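Local coordinates for protein superoxide dismutase (Acidilobus saccharovorans, PDB 4FFK) that catalyses the disproportionation of superoxide into molecular oxygen and hydrogen peroxide at an iron centre, at residues 24-27 with 28-32; 33-36 with 37-41; 57-60 with 61-64; 111-114 with 115-119. All coordinates share one frame; numbering follows the deposited sequence.

Contact 1 (24-27 with 28-32); sequences LPYN and YDALE
A type I beta turn running from Asn27 to Ala30, in the loop that leads to helix 37-66, is closed by a hydrogen bond from Ala30 N to Asn27 O (3.0 Å), the donor lying well above the carbonyl plane rather than within it. Two aromatic rings, of Tyr28 and Tyr26, each take a leucine methyl over a face. Leu24 sends its CD2 methyl over the centre of the Tyr28 ring, 3.6 Å from the centroid and only 7° off the ring normal, a CH-pi contact. Tyr28 CG stands anti to its own carbonyl carbon (chi1 -75°), which swings the ring back across Leu24. A water takes a hydrogen bond from Leu24 N and gives one to Tyr28 OH, tying the same two residues at a second point, while the hydroxyl is also hydrogen-bonded to Asp45 of helix 37-66. The turn thus presses its tyrosine against the helix that carries the iron ligand His43, where the side chains of Arg41 and His44 also touch Tyr28. If a leucine replaced Tyr28, Asp45 and the bridging water would probably each lose a partner, and the Leu24 methyl the flat face it rests on. Deeper in, the Leu31 and Tyr26 side chains cross at about a right angle, with Leu31 CD2 over one face of the Tyr26 ring, 4.1 Å from the centroid, and Leu31 CD1 3.8 Å from Tyr26 CE1. Pro25 CD lies over the rim of the opposite face. Tyr26 CB touches Ala30 CB at 3.5 Å, and the phenol OH is hydrogen-bonded to Trp96 O.

Contact 2 (33-36 with 37-41); sequences PIIS and AETLR
Ser36 and the first turn of helix 37-66 are joined by two hydrogen bonds that Ser36 accepts, one at its side chain and one at its carbonyl. Ser36 OG accepts from Thr39 N at 2.9 Å with a nearly straight N-H...O angle of 165°, so the hydroxyl takes up an amide that has no earlier helix carbonyl to bind. The torsion responsible sets OG between the backbone N and the carbonyl carbon (chi1 69°), pointing it back over the helix end. Ser36 O in turn receives Leu40 N at 2.9 Å, the first i to i+4 bond of the helix. Further polar ties run outward: Asp187 holds both hydroxyls, its OD2 bonding Ser36 OG and its OD1 bonding Thr39 OG1, which fixes the rotation of the two side chains together. Glu38, extended away from the cap, forms a salt bridge with Arg189 of the second subunit. The apolar contact is made by one branch of Ile35. Its CG2 lies 3.6 Å from Thr39 CG2, the two side chains crossing at about a right angle, and 3.8 Å from Leu40 CD2, so that a single methyl bridges two consecutive helix residues. Ile35 is buried, with Tyr95, Met99 and Leu202 around it, and Leu40 leans on Trp96. A serine N-cap flanked by a hydrophobic staple, Ile35 to Leu40, thus opens the helix of the alpha-hairpin domain that supplies the iron ligand His43.

Contact 3 (57-60 with 61-64); sequences AALD and KLEK
Asp60 and Lys64, one helical turn apart, cross obliquely, the Asp60 carboxylate oxygen OD1 resting against the flank of the Lys64 chain. The aspartate CG is anti to the backbone N (chi1 -172°), which turns its carboxylate along the helix toward Lys64, and Asp60 OD1 lies 3.7 Å from both Lys64 CD and Lys64 CE. The ammonium Lys64 NZ stays 4.2 Å from Asp60 OD1, beyond salt-bridge range, so any attraction between the charges probably acts at a distance while the lysine methylenes make the touch. Lys64 CG also sits 3.2 Å from Asp60 O, the carbonyl that receives Lys64 N at 3.0 Å. With an alanine in place of Lys64, Asp60 OD1 would probably lose both its aliphatic flank and the nearby positive charge, leaving the carboxylate freer to turn. The other carboxylate oxygen, Asp60 OD2, is 4.4 Å from Glu63 OE1, a like-charge approach probably eased by Arg18, which forms a salt bridge with Glu63 and a long, weak ion pair with Asp60; Glu63 OE2 also accepts from Leu16 N. The apolar pair is looser: Leu59 CD2 and Leu62 CD1 meet at a slant, 4.2 Å apart. This part of helix 37-66 packs on helix 75-97, Ala58 and Leu59 against Phe82, as the two arms of the alpha hairpin, while Leu59 and Leu62 reach Arg156 and Leu130 of the third subunit.

Contact 4 (111-114 with 115-119); sequences GAIG and DAINK
Ile117 lies along the carbonyl of Ile113, one turn earlier in helix 111-121. Starting at the backbone, Ile117 N donates to Ile113 O at 2.8 Å. Ile117 CB rests against two successive carbonyl oxygens, Ile113 O at 3.6 Å and Gly114 O at 3.7 Å. Then Ile117 CG1, placed anti to its own carbonyl carbon (chi1 -68°), comes to 3.3 Å from Ile113 O. Finally Ile117 CD1, at the end of an extended branch, reaches Ile113 CG1 at 4.1 Å, the two isoleucines set obliquely to each other. The same repeat of backbone bonds links Gly111 to Asp115 and Gly114 to Asn118; Gly114 O also takes a water that makes a weak bond to Asn118 OD1. One residue earlier, Ala116 CB rests 3.2 Å from Ala112 O. This apolar side faces strand 155-161, where Ile113, Ala116 and Ile117 all pack on Leu155. Helix 205-216 covers the adjoining side, with Tyr212 against Ala112 and Ala116, Trp205 against Ile117, and Glu209 accepting from Ile113 N.

How the contacts relate
Contact 1 lies at the surface, whereas contacts 2, 3 and 4 are partly buried. Contacts 1 and 2 adjoin, their centres 8 Å apart: Glu32 OE2 probably accepts from Ala37 N, and the carbonyl of Tyr28 packs on Ala37 and Leu40, so the loop meets the helix start near the iron. Contact 3 shares helix 37-66 with contact 2 but lies about 33 Å away between centres. Contact 4 belongs to the C-terminal domain, on the opposite side of the chain's centre from contact 3, though both touch the third subunit. Chemistry follows place: aromatic faces in the loop, a hydroxyl cap at the helix start, charged flanks along contact 3 and aliphatic packing against the sheet in contact 4.

Contact 1 (24-27 with 28-32)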
# COMPACT_ATOMS: atom_id res chain seq x y z
N LEU A 24 4.60 -2.33 29.95
CA LEU A 24 3.27 -2.92 29.98
C LEU A 24 2.44 -2.31 31.16
O LEU A 24 2.99 -2.01 32.22
CB LEU A 24 3.42 -4.42 30.08
CG LEU A 24 2.31 -5.29 29.53
CD1 LEU A 24 2.15 -5.07 27.94
CD2 LEU A 24 2.61 -6.78 29.84
N PRO A 25 1.15 -2.02 30.95
CA PRO A 25 0.36 -1.43 32.04
C PRO A 25 -0.16 -2.45 33.09
O PRO A 25 -1.14 -2.15 33.78
CB PRO A 25 -0.84 -0.79 31.30
CG PRO A 25 -0.53 -0.87 29.84
CD PRO A 25 0.40 -2.06 29.69
N TYR A 26 0.48 -3.62 33.17
CA TYR A 26 0.05 -4.75 33.99
C TYR A 26 1.18 -5.75 33.84
O TYR A 26 2.04 -5.63 32.96
CB TYR A 26 -1.30 -5.36 33.52
CG TYR A 26 -1.51 -5.22 32.03
CD1 TYR A 26 -0.88 -6.09 31.14
CD2 TYR A 26 -2.32 -4.20 31.51
CE1 TYR A 26 -1.07 -5.96 29.74
CE2 TYR A 26 -2.51 -4.06 30.12
CZ TYR A 26 -1.87 -4.94 29.26
OH TYR A 26 -2.02 -4.78 27.89
N ASN A 27 1.20 -6.76 34.70
CA ASN A 27 2.20 -7.77 34.58
C ASN A 27 1.85 -8.62 33.38
O ASN A 27 0.71 -8.60 32.86
CB ASN A 27 2.20 -8.62 35.85
CG ASN A 27 0.80 -8.81 36.38
OD1 ASN A 27 0.34 -8.09 37.29
ND2 ASN A 27 0.06 -9.72 35.76
N TYR A 28 2.83 -9.41 32.98
CA TYR A 28 2.77 -10.16 31.75
C TYR A 28 1.82 -11.33 31.71
O TYR A 28 1.52 -11.83 30.64
CB TYR A 28 4.18 -10.61 31.40
CG TYR A 28 5.01 -9.48 30.85
CD1 TYR A 28 5.39 -8.40 31.66
CD2 TYR A 28 5.40 -9.47 29.52
CE1 TYR A 28 6.13 -7.36 31.17
CE2 TYR A 28 6.16 -8.44 29.00
CZ TYR A 28 6.51 -7.38 29.82
OH TYR A 28 7.27 -6.37 29.33
N ASP A 29 1.36 -11.80 32.86
CA ASP A 29 0.31 -12.79 32.80
C ASP A 29 -1.05 -12.21 33.15
O ASP A 29 -2.02 -12.94 33.33
CB ASP A 29 0.67 -14.00 33.68
CG ASP A 29 1.04 -13.59 35.06
OD1 ASP A 29 0.45 -12.58 35.52
OD2 ASP A 29 1.89 -14.25 35.68
N ALA A 30 -1.15 -10.88 33.17
CA ALA A 30 -2.37 -10.22 33.57
C ALA A 30 -3.53 -10.52 32.62
O ALA A 30 -4.68 -10.44 33.01
CB ALA A 30 -2.15 -8.75 33.66
N LEU A 31 -3.22 -10.86 31.35
CA LEU A 31 -4.25 -11.07 30.36
C LEU A 31 -4.58 -12.51 30.11
O LEU A 31 -5.43 -12.79 29.28
CB LEU A 31 -3.86 -10.38 29.03
CG LEU A 31 -3.41 -8.94 29.19
CD1 LEU A 31 -3.17 -8.42 27.72
CD2 LEU A 31 -4.43 -8.03 29.86
N GLU A 32 -3.91 -13.44 30.81
CA GLU A 32 -4.26 -14.85 30.74
C GLU A 32 -5.72 -15.11 31.16
O GLU A 32 -6.27 -14.39 31.97
CB GLU A 32 -3.31 -15.67 31.61
CG GLU A 32 -1.86 -15.45 31.33
CD GLU A 32 -1.27 -16.56 30.55
OE1 GLU A 32 -2.04 -17.32 29.88
OE2 GLU A 32 -0.02 -16.67 30.62
O HOH W 1 6.95 -4.04 30.16

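Contact 2 (33-36 with 37-41)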
# COMPACT_ATOMS: atom_id res chain seq x y z
N PRO A 33 -6.35 -16.14 30.58
CA PRO A 33 -5.84 -17.05 29.59
C PRO A 33 -6.04 -16.51 28.14
O PRO A 33 -5.81 -17.24 27.19
CB PRO A 33 -6.71 -18.29 29.80
CG PRO A 33 -8.06 -17.67 30.14
CD PRO A 33 -7.78 -16.42 30.89
N ILE A 34 -6.45 -15.25 27.99
CA ILE A 34 -6.81 -14.73 26.64
C ILE A 34 -5.56 -14.44 25.82
O ILE A 34 -5.47 -14.82 24.67
CB ILE A 34 -7.72 -13.52 26.73
CG1 ILE A 34 -9.04 -13.97 27.38
CG2 ILE A 34 -8.04 -12.98 25.35
CD1 ILE A 34 -9.92 -12.79 27.76
N ILE A 35 -4.63 -13.77 26.45
CA ILE A 35 -3.36 -13.56 25.84
C ILE A 35 -2.30 -13.99 26.81
O ILE A 35 -2.29 -13.52 27.95
CB ILE A 35 -3.16 -12.09 25.48
CG1 ILE A 35 -4.24 -11.62 24.49
CG2 ILE A 35 -1.70 -11.89 24.93
CD1 ILE A 35 -4.16 -10.09 24.17
N SER A 36 -1.40 -14.85 26.33
CA SER A 36 -0.39 -15.47 27.17
C SER A 36 0.70 -14.52 27.59
O SER A 36 1.00 -13.54 26.93
CB SER A 36 0.19 -16.74 26.54
OG SER A 36 1.00 -16.53 25.39
N ALA A 37 1.29 -14.82 28.75
CA ALA A 37 2.48 -14.13 29.15
C ALA A 37 3.51 -14.18 28.05
O ALA A 37 4.21 -13.20 27.88
CB ALA A 37 3.09 -14.79 30.42
N GLU A 38 3.64 -15.33 27.41
CA GLU A 38 4.59 -15.55 26.37
C GLU A 38 4.32 -14.58 25.23
O GLU A 38 5.21 -13.90 24.77
CB GLU A 38 4.52 -16.95 25.85
CG GLU A 38 5.64 -17.27 24.87
CD GLU A 38 5.55 -18.60 24.29
OE1 GLU A 38 4.75 -19.42 24.77
OE2 GLU A 38 6.27 -18.89 23.33
N THR A 39 3.06 -14.53 24.80
CA THR A 39 2.71 -13.54 23.77
C THR A 39 3.06 -12.14 24.22
O THR A 39 3.64 -11.36 23.46
CB THR A 39 1.23 -13.57 23.44
OG1 THR A 39 1.00 -14.80 22.77
CG2 THR A 39 0.92 -12.30 22.50
N LEU A 40 2.72 -11.79 25.47
CA LEU A 40 3.09 -10.48 25.94
C LEU A 40 4.60 -10.22 25.89
O LEU A 40 5.00 -9.08 25.55
CB LEU A 40 2.43 -10.07 27.29
CG LEU A 40 0.90 -9.95 27.22
CD1 LEU A 40 0.36 -9.46 28.56
CD2 LEU A 40 0.44 -8.95 26.14
N ARG A 41 5.40 -11.22 26.24
CA ARG A 41 6.88 -11.07 26.21
C ARG A 41 7.35 -10.82 24.77
O ARG A 41 8.06 -9.85 24.49
CB ARG A 41 7.54 -12.30 26.76
CG ARG A 41 7.47 -12.31 28.30
CD ARG A 41 8.40 -13.39 28.90
NE ARG A 41 8.22 -14.71 28.32
CZ ARG A 41 7.30 -15.60 28.72
NH1 ARG A 41 7.22 -16.78 28.14
NH2 ARG A 41 6.44 -15.30 29.66

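Contact 3 (57-60 with 61-64)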
# COMPACT_ATOMS: atom_id res chain seq x y z
N ALA A 57 15.81 4.57 14.59
CA ALA A 57 16.81 4.45 13.55
C ALA A 57 16.54 5.42 12.39
O ALA A 57 17.48 5.98 11.81
CB ALA A 57 16.93 3.09 13.06
N ALA A 58 15.26 5.66 12.09
CA ALA A 58 14.93 6.68 11.05
C ALA A 58 15.38 8.01 11.56
O ALA A 58 16.08 8.74 10.86
CB ALA A 58 13.41 6.69 10.75
N LEU A 59 15.06 8.32 12.81
CA LEU A 59 15.36 9.61 13.41
C LEU A 59 16.89 9.78 13.37
O LEU A 59 17.39 10.86 13.08
CB LEU A 59 14.89 9.65 14.87
CG LEU A 59 13.37 9.67 15.08
CD1 LEU A 59 13.19 10.02 16.50
CD2 LEU A 59 12.75 10.71 14.15
N ASP A 60 17.61 8.71 13.56
CA ASP A 60 19.07 8.79 13.52
C ASP A 60 19.58 9.21 12.15
O ASP A 60 20.47 10.07 12.02
CB ASP A 60 19.69 7.49 13.95
CG ASP A 60 21.20 7.64 14.10
OD1 ASP A 60 21.93 7.09 13.26
OD2 ASP A 60 21.59 8.34 15.05
N LYS A 61 18.99 8.62 11.11
CA LYS A 61 19.38 8.99 9.74
C LYS A 61 19.06 10.44 9.46
O LYS A 61 19.87 11.14 8.86
CB LYS A 61 18.63 8.10 8.74
CG LYS A 61 19.35 6.83 8.37
CD LYS A 61 18.35 5.77 7.87
CE LYS A 61 18.92 4.36 8.08
NZ LYS A 61 17.97 3.32 8.56
N LEU A 62 17.87 10.91 9.86
CA LEU A 62 17.45 12.25 9.67
C LEU A 62 18.41 13.27 10.34
O LEU A 62 18.82 14.30 9.76
CB LEU A 62 16.11 12.40 10.38
CG LEU A 62 14.87 12.91 9.75
CD1 LEU A 62 13.65 12.22 10.39
CD2 LEU A 62 14.91 14.39 10.04
N GLU A 63 18.66 12.99 11.61
CA GLU A 63 19.55 13.81 12.40
C GLU A 63 20.93 13.92 11.77
O GLU A 63 21.46 15.05 11.65
CB GLU A 63 19.68 13.18 13.78
CG GLU A 63 20.32 14.06 14.80
CD GLU A 63 20.05 13.44 16.16
OE1 GLU A 63 20.71 12.43 16.46
OE2 GLU A 63 19.11 13.88 16.82
N LYS A 64 21.49 12.79 11.37
CA LYS A 64 22.83 12.71 10.82
C LYS A 64 22.90 13.51 9.50
O LYS A 64 23.77 14.38 9.29
CB LYS A 64 23.22 11.26 10.56
CG LYS A 64 23.64 10.45 11.86
CD LYS A 64 24.42 9.22 11.50
CE LYS A 64 25.21 8.76 12.71
NZ LYS A 64 25.98 7.50 12.43

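Contact 4 (111-114 with 115-119)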
# COMPACT_ATOMS: atom_id res chain seq x y z
N GLY A 111 -20.61 5.15 30.53
CA GLY A 111 -20.06 6.50 30.37
C GLY A 111 -20.30 7.07 28.97
O GLY A 111 -21.16 6.56 28.22
N ALA A 112 -19.55 8.11 28.61
CA ALA A 112 -19.79 8.81 27.36
C ALA A 112 -19.51 7.84 26.18
O ALA A 112 -20.26 7.79 25.19
CB ALA A 112 -18.94 10.07 27.27
N ILE A 113 -18.47 7.01 26.35
CA ILE A 113 -18.06 6.08 25.27
C ILE A 113 -19.15 5.06 24.95
O ILE A 113 -19.49 4.89 23.80
CB ILE A 113 -16.64 5.42 25.50
CG1 ILE A 113 -16.14 4.77 24.20
CG2 ILE A 113 -16.62 4.39 26.60
CD1 ILE A 113 -15.98 5.69 23.11
N GLY A 114 -19.75 4.45 25.98
CA GLY A 114 -20.83 3.54 25.79
C GLY A 114 -21.97 4.20 25.07
O GLY A 114 -22.56 3.62 24.18
N ASP A 115 -22.31 5.42 25.48
CA ASP A 115 -23.38 6.17 24.82
C ASP A 115 -23.01 6.54 23.39
O ASP A 115 -23.83 6.48 22.45
CB ASP A 115 -23.64 7.45 25.62
CG ASP A 115 -24.37 7.17 26.94
OD1 ASP A 115 -25.11 6.16 27.02
OD2 ASP A 115 -24.19 7.97 27.86
N ALA A 116 -21.76 6.95 23.22
CA ALA A 116 -21.27 7.28 21.88
C ALA A 116 -21.37 6.05 20.96
O ALA A 116 -21.84 6.13 19.83
CB ALA A 116 -19.88 7.81 21.97
N ILE A 117 -20.99 4.88 21.47
CA ILE A 117 -21.11 3.65 20.68
C ILE A 117 -22.57 3.37 20.34
O ILE A 117 -22.92 3.06 19.21
CB ILE A 117 -20.46 2.45 21.41
CG1 ILE A 117 -18.93 2.68 21.45
CG2 ILE A 117 -20.89 1.16 20.79
CD1 ILE A 117 -18.11 1.74 22.36
N ASN A 118 -23.45 3.47 21.34
CA ASN A 118 -24.85 3.31 20.98
C ASN A 118 -25.30 4.32 19.91
O ASN A 118 -26.01 3.96 18.98
CB ASN A 118 -25.71 3.38 22.23
CG ASN A 118 -25.53 2.17 23.10
OD1 ASN A 118 -25.24 1.09 22.59
ND2 ASN A 118 -25.70 2.33 24.42
N LYS A 119 -24.90 5.58 20.06
CA LYS A 119 -25.31 6.61 19.11
C LYS A 119 -24.84 6.30 17.68
O LYS A 119 -25.61 6.39 16.72
CB LYS A 119 -24.87 8.00 19.57
CG LYS A 119 -25.21 9.11 18.60
CD LYS A 119 -24.83 10.46 19.19
CE LYS A 119 -25.36 11.55 18.27
NZ LYS A 119 -24.83 12.89 18.62
O HOH W 2 -22.66 1.14 23.74